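Local atomic coordinates of pirin-like protein (Geobacillus kaustophilus, PDB entry 2P17), a protein that is of unknown function but binds one iron ion per subunit and belongs to the pirin family of cupin proteins. Residues T16-S19 and R23-S26; S153-K158 and E224-V229; E72-D75 and G79-T82. All coordinates share one frame; numbering follows the deposited sequence.

In the fold
The three contacts are spread widely over the chain. Contacts 1 and 3 are beta hairpins in the N-terminal half, with centres about 23 Å apart and nearest atoms about 15 Å apart. Contact 3 is the nearer to the iron. The side chain of His73 is about 9 Å from the bound Fe (III) ion. The side chain of Ser24, in contact 1, is about 13 Å from the bound Fe (III) ion. His57 and His99 bind this iron. Contact 2 is a surface salt bridge, about 33 Å from contact 1 and about 32 Å from contact 3 between centres, and away from the iron site. Strands 3-19 and 224-231 are neighbours in a sheet, which relates contact 1 to contact 2 although they do not touch.

Contact 1 of 3, residues T16-S19 and R23-S26; sequences TTNS and RSGS
Thr16 and Ser24 face each other as an antiparallel hydrogen-bonded pair. Thr16 N donates to Ser24 O at 2.8 Å. Ser24 N returns the bond to Thr16 O at 2.9 Å. Both bonds are nearly straight, so each of these N-H groups points at the carbonyl oxygen of its partner. Thr16 O also has the CA-H of Arg23 close by, with Arg23 CA at 3.3 Å from Thr16 O.

Side chains add a bond on each face of the hairpin. On the face of Thr16 and Ser24, Asn18 ND2 donates to Ser24 OG at 2.7 Å. The angle at the hydrogen is 173°, and the hydroxyl lies in the plane of the amide. Ser24 OG sits between its own backbone N and carbonyl carbon (chi1 63°), and from there it meets the end of the asparagine. Ser24 N is also near ND2, but it is a second donor, and its hydrogen is already given to Thr16 O. Thr16 CG2 lies 3.7 Å from Ser24 O, alongside the same pair.

Thr17 and Arg23, a non-hydrogen-bonded pair, carry the other face. Here Arg23 NE donates to Thr17 OG1 at 3.2 Å. The threonine oxygen is at the edge of the guanidinium, close to its plane. The arginine chain bends at its third torsion (chi3 77°), which turns the guanidinium back beside the threonine.

Next to this, Asn18 and Ser19 form a classic beta bulge opposite the residue before Arg23. The hairpin joins strands 3-19 and 22-26, and the outer edge of 22-26 pairs with 39-47, Arg23 with Ile46 and Gly25 with Glu44.

Both hydroxyl oxygens, Thr17 OG1 and Ser24 OG, act as acceptors here, so their own hydrogens must point to something else. Polar side-chain bonds thus hold a surface hairpin with little nonpolar contact.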
loop_
_atom_site.group_PDB
_atom_site.type_symbol
_atom_site.label_atom_id
_atom_site.label_comp_id
_atom_site.label_asym_id
_atom_site.label_seq_id
_atom_site.Cartn_x
_atom_site.Cartn_y
_atom_site.Cartn_z
ATOM N N THR A 16 -2.001 -0.081 19.229
ATOM C CA THR A 16 -1.839 -0.732 20.522
ATOM C C THR A 16 -0.366 -1.008 20.761
ATOM O O THR A 16 0.403 -1.175 19.817
ATOM C CB THR A 16 -2.645 -2.060 20.612
ATOM O OG1 THR A 16 -2.574 -2.578 21.946
ATOM C CG2 THR A 16 -2.123 -3.107 19.637
ATOM N N THR A 17 0.027 -1.071 22.027
ATOM C CA THR A 17 1.397 -1.398 22.376
ATOM C C THR A 17 1.554 -2.905 22.572
ATOM O O THR A 17 0.940 -3.500 23.472
ATOM C CB THR A 17 1.860 -0.585 23.594
ATOM O OG1 THR A 17 1.791 0.811 23.261
ATOM C CG2 THR A 17 3.286 -0.938 23.972
ATOM N N ASN A 18 2.346 -3.523 21.699
ATOM C CA ASN A 18 2.628 -4.958 21.777
ATOM C C ASN A 18 3.681 -5.241 22.828
ATOM O O ASN A 18 3.565 -6.191 23.606
ATOM C CB ASN A 18 3.132 -5.507 20.440
ATOM C CG ASN A 18 2.115 -5.400 19.337
ATOM O OD1 ASN A 18 1.421 -6.372 19.016
ATOM N ND2 ASN A 18 2.032 -4.236 18.730
ATOM N N SER A 19 4.725 -4.422 22.830
ATOM C CA SER A 19 5.878 -4.615 23.703
ATOM C C SER A 19 6.611 -3.287 23.828
ATOM O O SER A 19 6.262 -2.313 23.165
ATOM C CB SER A 19 6.805 -5.692 23.122
ATOM O OG SER A 19 7.593 -5.183 22.054
ATOM N N ARG A 23 4.863 -1.195 18.631
ATOM C CA ARG A 23 3.474 -0.749 18.613
ATOM C C ARG A 23 2.903 -1.087 17.242
ATOM O O ARG A 23 3.625 -1.078 16.245
ATOM C CB ARG A 23 3.375 0.759 18.850
ATOM C CG ARG A 23 3.879 1.209 20.208
ATOM C CD ARG A 23 3.571 2.677 20.461
ATOM N NE ARG A 23 2.167 2.883 20.819
ATOM C CZ ARG A 23 1.277 3.552 20.083
ATOM N NH1 ARG A 23 1.632 4.117 18.937
ATOM N NH2 ARG A 23 0.028 3.673 20.513
ATOM N N SER A 24 1.612 -1.383 17.184
ATOM C CA SER A 24 1.018 -1.736 15.894
ATOM C C SER A 24 -0.431 -1.316 15.757
ATOM O O SER A 24 -1.119 -1.098 16.755
ATOM C CB SER A 24 1.149 -3.238 15.604
ATOM O OG SER A 24 0.437 -3.994 16.566
ATOM N N GLY A 25 -0.884 -1.223 14.507
ATOM C CA GLY A 25 -2.293 -0.884 14.241
ATOM C C GLY A 25 -2.802 -1.625 13.033
ATOM O O GLY A 25 -2.071 -1.784 12.060
ATOM N N SER A 26 -4.043 -2.099 13.108
ATOM C CA SER A 26 -4.677 -2.779 11.979
ATOM C C SER A 26 -5.388 -1.763 11.098
ATOM O O SER A 26 -6.254 -1.017 11.569
ATOM C CB SER A 26 -5.652 -3.871 12.442
ATOM O OG SER A 26 -4.965 -5.107 12.595
#

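Contact 2 of 3, residues S153-K158 and E224-V229; sequences SSKGVK and ETELNV
Lys155 and Glu226 make the sole direct contact between residues 153-158 and 224-229. It is a salt bridge with a hydrogen bond in it: Lys155 NZ donates to Glu226 OE2 at 3.2 Å. The ammonium comes from above the carboxylate plane, 55° out of it. The two side chains cross at about a right angle. The lysine chain bends at its second torsion (chi2 -80°) and is extended beyond that, which carries NZ across to the acid. The other oxygen, Glu226 OE1, has a weak hydrogen bond from Gln4 NE2.

Backbone bonds shape the lysine end. Ser154 to Val157 is a type I' turn, closed by Ser154 N to Val157 O and Val157 N to Ser154 O, both 2.9 Å. Lys155 and Gly156 are at its corners. Asp183 OD1 accepts from Lys155 N and pins the turn.

Nonpolar contact comes from Val181, which both side chains touch.

The contact lies on the surface, with one end in a small hairpin and the other in a cupin strand. Strand 179-185 pairs with 224-231 and supplies Val181. Strand 3-19 is the parallel neighbour of 224-231.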
loop_
_atom_site.group_PDB
_atom_site.type_symbol
_atom_site.label_atom_id
_atom_site.label_comp_id
_atom_site.label_asym_id
_atom_site.label_seq_id
_atom_site.Cartn_x
_atom_site.Cartn_y
_atom_site.Cartn_z
ATOM N N SER A 153 -0.359 2.000 -12.516
ATOM C CA SER A 153 -0.286 3.240 -13.284
ATOM C C SER A 153 -1.150 4.353 -12.745
ATOM O O SER A 153 -2.109 4.122 -12.007
ATOM C CB SER A 153 -0.689 2.984 -14.730
ATOM O OG SER A 153 -2.053 2.627 -14.781
ATOM N N SER A 154 -0.793 5.566 -13.140
ATOM C CA SER A 154 -1.571 6.735 -12.787
ATOM C C SER A 154 -1.570 7.632 -14.014
ATOM O O SER A 154 -0.524 8.144 -14.406
ATOM C CB SER A 154 -0.945 7.425 -11.582
ATOM O OG SER A 154 -1.788 8.445 -11.056
ATOM N N LYS A 155 -2.752 7.799 -14.604
ATOM C CA LYS A 155 -2.934 8.533 -15.874
ATOM C C LYS A 155 -1.866 8.129 -16.902
ATOM O O LYS A 155 -1.255 8.973 -17.568
ATOM C CB LYS A 155 -2.956 10.051 -15.648
ATOM C CG LYS A 155 -4.071 10.544 -14.738
ATOM C CD LYS A 155 -5.372 10.648 -15.474
ATOM C CE LYS A 155 -6.464 11.239 -14.597
ATOM N NZ LYS A 155 -7.623 11.585 -15.451
ATOM N N GLY A 156 -1.641 6.824 -17.018
ATOM C CA GLY A 156 -0.737 6.285 -18.036
ATOM C C GLY A 156 0.726 6.239 -17.627
ATOM O O GLY A 156 1.539 5.652 -18.342
ATOM N N VAL A 157 1.079 6.861 -16.503
ATOM C CA VAL A 157 2.447 6.748 -15.953
ATOM C C VAL A 157 2.550 5.407 -15.230
ATOM O O VAL A 157 1.829 5.159 -14.253
ATOM C CB VAL A 157 2.814 7.929 -15.020
ATOM C CG1 VAL A 157 4.218 7.769 -14.415
ATOM C CG2 VAL A 157 2.745 9.253 -15.798
ATOM N N LYS A 158 3.443 4.549 -15.723
ATOM C CA LYS A 158 3.468 3.132 -15.339
ATOM C C LYS A 158 4.761 2.772 -14.634
ATOM O O LYS A 158 5.843 3.035 -15.150
ATOM C CB LYS A 158 3.310 2.264 -16.592
ATOM C CG LYS A 158 3.489 0.776 -16.371
ATOM C CD LYS A 158 3.156 -0.002 -17.630
ATOM N N GLU A 224 -14.477 3.081 -16.740
ATOM C CA GLU A 224 -13.356 3.949 -16.416
ATOM C C GLU A 224 -13.812 4.792 -15.242
ATOM O O GLU A 224 -14.792 5.532 -15.348
ATOM C CB GLU A 224 -12.934 4.796 -17.639
ATOM C CG GLU A 224 -12.224 3.976 -18.738
ATOM C CD GLU A 224 -11.816 4.774 -20.000
ATOM O OE1 GLU A 224 -12.080 5.999 -20.070
ATOM O OE2 GLU A 224 -11.227 4.156 -20.939
ATOM N N THR A 225 -13.148 4.625 -14.094
ATOM C CA THR A 225 -13.520 5.358 -12.886
ATOM C C THR A 225 -12.389 6.269 -12.429
ATOM O O THR A 225 -11.240 6.099 -12.831
ATOM C CB THR A 225 -13.914 4.434 -11.695
ATOM O OG1 THR A 225 -12.745 3.823 -11.125
ATOM C CG2 THR A 225 -14.943 3.356 -12.109
ATOM N N GLU A 226 -12.741 7.248 -11.602
ATOM C CA GLU A 226 -11.773 8.199 -11.068
ATOM C C GLU A 226 -12.038 8.459 -9.597
ATOM O O GLU A 226 -13.186 8.397 -9.140
ATOM C CB GLU A 226 -11.831 9.515 -11.853
ATOM C CG GLU A 226 -11.129 9.429 -13.211
ATOM C CD GLU A 226 -11.289 10.669 -14.079
ATOM O OE1 GLU A 226 -12.048 11.578 -13.700
ATOM O OE2 GLU A 226 -10.668 10.698 -15.163
ATOM N N LEU A 227 -10.962 8.715 -8.856
ATOM C CA LEU A 227 -11.075 9.216 -7.496
ATOM C C LEU A 227 -10.456 10.596 -7.373
ATOM O O LEU A 227 -9.262 10.787 -7.650
ATOM C CB LEU A 227 -10.415 8.281 -6.497
ATOM C CG LEU A 227 -10.615 8.833 -5.082
ATOM C CD1 LEU A 227 -11.889 8.273 -4.484
ATOM C CD2 LEU A 227 -9.437 8.530 -4.199
ATOM N N ASN A 228 -11.282 11.546 -6.948
ATOM C CA ASN A 228 -10.861 12.921 -6.724
ATOM C C ASN A 228 -10.311 13.114 -5.314
ATOM O O ASN A 228 -10.868 12.598 -4.347
ATOM C CB ASN A 228 -12.035 13.886 -6.960
ATOM C CG ASN A 228 -12.510 13.903 -8.401
ATOM O OD1 ASN A 228 -11.788 13.504 -9.316
ATOM N ND2 ASN A 228 -13.734 14.370 -8.609
ATOM N N VAL A 229 -9.205 13.844 -5.221
ATOM C CA VAL A 229 -8.547 14.145 -3.957
ATOM C C VAL A 229 -8.263 15.641 -3.909
ATOM O O VAL A 229 -7.611 16.167 -4.810
ATOM C CB VAL A 229 -7.177 13.411 -3.855
ATOM C CG1 VAL A 229 -6.395 13.868 -2.629
ATOM C CG2 VAL A 229 -7.379 11.895 -3.817
#

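Contact 3 of 3, residues E72-D75 and G79-T82; sequences EHFD and GHST
His73 and Ser81 form an antiparallel hydrogen-bonded pair. His73 N donates to Ser81 O at 2.8 Å, and Ser81 N donates to His73 O at 2.9 Å. Asp75 and Gly79 pair in the same way nearer the turn.

The side chain of His73 can be followed outward. His73 CB packs against Ser81 OG at 3.2 Å; the polar partner of that hydroxyl is Tyr129 OH. With CG anti to the backbone N (chi1 166°), the ring runs along the strand toward Asp75. His73 CD2 is 3.3 Å from Ser81 OG and also comes near Gly79 O. On the other side of the ring, ND1 is hydrogen-bonded to Glu101 OE2. At the tip, His73 NE2 donates to Asp75 OD2 at 2.6 Å, almost straight at 170°, in the ring plane and on the anti lone pair of the carboxylate. Both ring nitrogens therefore have carboxylate partners, which fixes the rotation of the ring.

Asp75 OD2 is gripped twice. A water donates to Asp75 OD2 and to Gly79 O, 2.8 Å from each, so the water bridges the two strands.

Phe74 and His80 meet on the opposite face of the hairpin. Phe74 CB lies 4.2 Å from the centroid of the His80 ring, over its face, as a CH-pi contact. Phe74 CD1 lies over one face of the His80 ring too, toward its rim. The two rings are oblique to each other, with their planes at 51°.

The hairpin ends a four-stranded antiparallel sheet, in which 71-75 also pairs with 97-103, the strand of the iron ligand His99 and of Glu101, a predicted one; Tyr129 of strand 128-132 stacks on the His73 ring, and Gln89 and Met91 of strand 88-92 lie beside it.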
loop_
_atom_site.group_PDB
_atom_site.type_symbol
_atom_site.label_atom_id
_atom_site.label_comp_id
_atom_site.label_asym_id
_atom_site.label_seq_id
_atom_site.Cartn_x
_atom_site.Cartn_y
_atom_site.Cartn_z
ATOM N N GLU A 72 16.370 -3.056 7.637
ATOM C CA GLU A 72 17.165 -4.129 7.056
ATOM C C GLU A 72 16.234 -5.277 6.692
ATOM O O GLU A 72 15.506 -5.812 7.548
ATOM C CB GLU A 72 18.236 -4.615 8.040
ATOM C CG GLU A 72 19.299 -3.582 8.328
ATOM C CD GLU A 72 20.276 -4.005 9.413
ATOM O OE1 GLU A 72 20.274 -5.185 9.828
ATOM O OE2 GLU A 72 21.048 -3.135 9.859
ATOM N N HIS A 73 16.249 -5.649 5.420
ATOM C CA HIS A 73 15.428 -6.764 4.943
ATOM C C HIS A 73 16.265 -8.016 4.717
ATOM O O HIS A 73 17.380 -7.952 4.192
ATOM C CB HIS A 73 14.728 -6.403 3.638
ATOM C CG HIS A 73 14.140 -7.586 2.936
ATOM N ND1 HIS A 73 12.921 -8.118 3.287
ATOM C CD2 HIS A 73 14.614 -8.357 1.928
ATOM C CE1 HIS A 73 12.664 -9.168 2.524
ATOM N NE2 HIS A 73 13.679 -9.334 1.692
ATOM N N PHE A 74 15.719 -9.160 5.109
ATOM C CA PHE A 74 16.264 -10.440 4.700
ATOM C C PHE A 74 15.179 -11.325 4.105
ATOM O O PHE A 74 14.069 -11.385 4.631
ATOM C CB PHE A 74 16.912 -11.170 5.886
ATOM C CG PHE A 74 17.226 -12.600 5.587
ATOM C CD1 PHE A 74 18.368 -12.928 4.867
ATOM C CD2 PHE A 74 16.346 -13.612 5.967
ATOM C CE1 PHE A 74 18.648 -14.263 4.549
ATOM C CE2 PHE A 74 16.619 -14.942 5.650
ATOM C CZ PHE A 74 17.769 -15.263 4.953
ATOM N N ASP A 75 15.513 -12.029 3.028
ATOM C CA ASP A 75 14.729 -13.195 2.635
ATOM C C ASP A 75 15.627 -14.314 2.091
ATOM O O ASP A 75 16.761 -14.080 1.663
ATOM C CB ASP A 75 13.603 -12.818 1.652
ATOM C CG ASP A 75 14.118 -12.451 0.285
ATOM O OD1 ASP A 75 14.493 -13.372 -0.473
ATOM O OD2 ASP A 75 14.147 -11.240 -0.029
ATOM N N GLY A 79 18.424 -12.774 -0.165
ATOM C CA GLY A 79 19.363 -12.382 0.888
ATOM C C GLY A 79 19.052 -11.019 1.480
ATOM O O GLY A 79 17.889 -10.712 1.758
ATOM N N HIS A 80 20.086 -10.198 1.665
ATOM C CA HIS A 80 19.945 -8.924 2.378
ATOM C C HIS A 80 19.757 -7.709 1.494
ATOM O O HIS A 80 20.399 -7.573 0.444
ATOM C CB HIS A 80 21.155 -8.673 3.274
ATOM C CG HIS A 80 21.045 -9.306 4.616
ATOM N ND1 HIS A 80 20.381 -8.708 5.664
ATOM C CD2 HIS A 80 21.514 -10.484 5.087
ATOM C CE1 HIS A 80 20.434 -9.498 6.722
ATOM N NE2 HIS A 80 21.122 -10.577 6.400
ATOM N N SER A 81 18.888 -6.809 1.955
ATOM C CA SER A 81 18.699 -5.515 1.325
ATOM C C SER A 81 18.363 -4.488 2.405
ATOM O O SER A 81 18.193 -4.840 3.568
ATOM C CB SER A 81 17.580 -5.582 0.302
ATOM O OG SER A 81 16.320 -5.659 0.942
ATOM N N THR A 82 18.299 -3.221 2.015
ATOM C CA THR A 82 17.910 -2.155 2.938
ATOM C C THR A 82 16.849 -1.259 2.318
ATOM O O THR A 82 16.722 -1.182 1.092
ATOM C CB THR A 82 19.108 -1.281 3.367
ATOM O OG1 THR A 82 19.750 -0.740 2.210
ATOM C CG2 THR A 82 20.120 -2.082 4.204
HETATM O O HOH W 1 16.457 -9.626 -0.361
#